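Local coordinates for protein Asp/Glu-specific dipeptidyl-peptidase (Flavobacterium psychrophilum, PDB 5JXF) that removes dipeptides from the N-terminus of oligopeptides as a serine-type peptidase of family S46, with strict specificity for Asp or Glu at P1, at residues Y407-E410 with V411-N415. Residues are numbered along the deposited sequence; the frame is centred on the assembly and turned at random.
Sequences YFNE and VVVKN
Asn415 meets Glu410 through both its backbone N and its side-chain amide, within helix 386-415. Asn415 N bonds to Glu410 O at 3.0 Å. This i to i+5 bond marks a pi-type turn. Asn415 ND2 bonds to Glu410 OE1 at 2.9 Å. OE1 lies close to the amide plane of Asn415 but is met from above the carboxylate plane, and the two flat groups are turned 48° apart. The Glu410 chain turns about its CB-CG bond (chi2 -72°), which brings the carboxylate over to the amide. The modelled distance from Asn415 ND2 to Glu410 O, 2.5 Å, is too short to take at face value. One turn earlier the spacing is regular, with Val412 N bonded to Phe408 O at 2.9 Å. There Val412 CB sits over one face of the Phe408 ring in a CH-pi contact, 4.2 Å from the centroid. Asn409 O takes two weak, bent bonds, from Val413 N and Lys414 N. The solvent side holds partly exposed Asn409 and Val413 and the extended, exposed Lys414 chain. Arg313 of helix 295-325 forms a salt bridge with Glu410 OE1. Tyr542 stacks on Phe408, while Val412 packs against helices 417-435 and 530-545, setting this turn within the helical part of the enzyme.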
# COMPACT_ATOMS: atom_id res chain seq x y z
N TYR A 407 20.73 -20.53 -12.34
CA TYR A 407 20.13 -20.45 -13.66
C TYR A 407 19.81 -21.84 -14.20
O TYR A 407 18.78 -22.03 -14.84
CB TYR A 407 21.04 -19.68 -14.64
CG TYR A 407 20.92 -18.17 -14.54
CD1 TYR A 407 19.85 -17.50 -15.13
CD2 TYR A 407 21.87 -17.41 -13.87
CE1 TYR A 407 19.71 -16.13 -15.04
CE2 TYR A 407 21.75 -16.03 -13.78
CZ TYR A 407 20.66 -15.40 -14.37
OH TYR A 407 20.52 -14.03 -14.28
N PHE A 408 20.67 -22.82 -13.94
CA PHE A 408 20.38 -24.18 -14.43
C PHE A 408 19.21 -24.84 -13.68
O PHE A 408 18.27 -25.33 -14.31
CB PHE A 408 21.62 -25.07 -14.33
CG PHE A 408 21.37 -26.48 -14.80
CD1 PHE A 408 21.40 -26.79 -16.14
CD2 PHE A 408 21.07 -27.48 -13.88
CE1 PHE A 408 21.16 -28.09 -16.58
CE2 PHE A 408 20.82 -28.78 -14.31
CZ PHE A 408 20.86 -29.08 -15.66
N ASN A 409 19.27 -24.88 -12.35
CA ASN A 409 18.15 -25.40 -11.57
C ASN A 409 16.81 -24.70 -11.86
O ASN A 409 15.77 -25.36 -11.93
CB ASN A 409 18.43 -25.26 -10.06
CG ASN A 409 19.63 -26.04 -9.62
OD1 ASN A 409 19.97 -27.08 -10.19
ND2 ASN A 409 20.28 -25.55 -8.57
N GLU A 410 16.83 -23.38 -12.00
CA GLU A 410 15.57 -22.64 -12.12
C GLU A 410 14.97 -22.83 -13.51
O GLU A 410 13.76 -22.91 -13.65
CB GLU A 410 15.76 -21.15 -11.82
CG GLU A 410 15.85 -20.83 -10.33
CD GLU A 410 14.52 -20.97 -9.58
OE1 GLU A 410 13.46 -20.61 -10.15
OE2 GLU A 410 14.53 -21.43 -8.43
N VAL A 411 15.83 -22.94 -14.51
CA VAL A 411 15.34 -22.92 -15.88
C VAL A 411 15.11 -24.32 -16.43
O VAL A 411 14.11 -24.58 -17.10
CB VAL A 411 16.32 -22.16 -16.80
CG1 VAL A 411 15.97 -22.38 -18.26
CG2 VAL A 411 16.29 -20.67 -16.46
N VAL A 412 16.01 -25.24 -16.11
CA VAL A 412 15.90 -26.60 -16.64
C VAL A 412 15.16 -27.54 -15.68
O VAL A 412 14.31 -28.33 -16.10
CB VAL A 412 17.29 -27.17 -16.95
CG1 VAL A 412 17.19 -28.61 -17.43
CG2 VAL A 412 17.98 -26.30 -17.99
N VAL A 413 15.45 -27.43 -14.38
CA VAL A 413 14.90 -28.36 -13.40
C VAL A 413 13.48 -28.00 -12.90
O VAL A 413 12.64 -28.88 -12.71
CB VAL A 413 15.83 -28.45 -12.17
CG1 VAL A 413 15.26 -29.40 -11.12
CG2 VAL A 413 17.22 -28.89 -12.60
N LYS A 414 13.21 -26.71 -12.70
CA LYS A 414 12.00 -26.32 -11.98
C LYS A 414 10.92 -25.62 -12.82
O LYS A 414 9.76 -26.01 -12.75
CB LYS A 414 12.39 -25.45 -10.78
CG LYS A 414 13.51 -26.10 -9.96
CD LYS A 414 13.55 -25.68 -8.48
CE LYS A 414 14.55 -26.56 -7.72
NZ LYS A 414 15.10 -25.97 -6.47
N ASN A 415 11.27 -24.60 -13.61
CA ASN A 415 10.22 -23.77 -14.22
C ASN A 415 9.75 -24.17 -15.62
O ASN A 415 8.58 -23.94 -15.97
CB ASN A 415 10.68 -22.33 -14.26
CG ASN A 415 10.78 -21.72 -12.90
OD1 ASN A 415 9.83 -21.11 -12.40
ND2 ASN A 415 11.94 -21.87 -12.27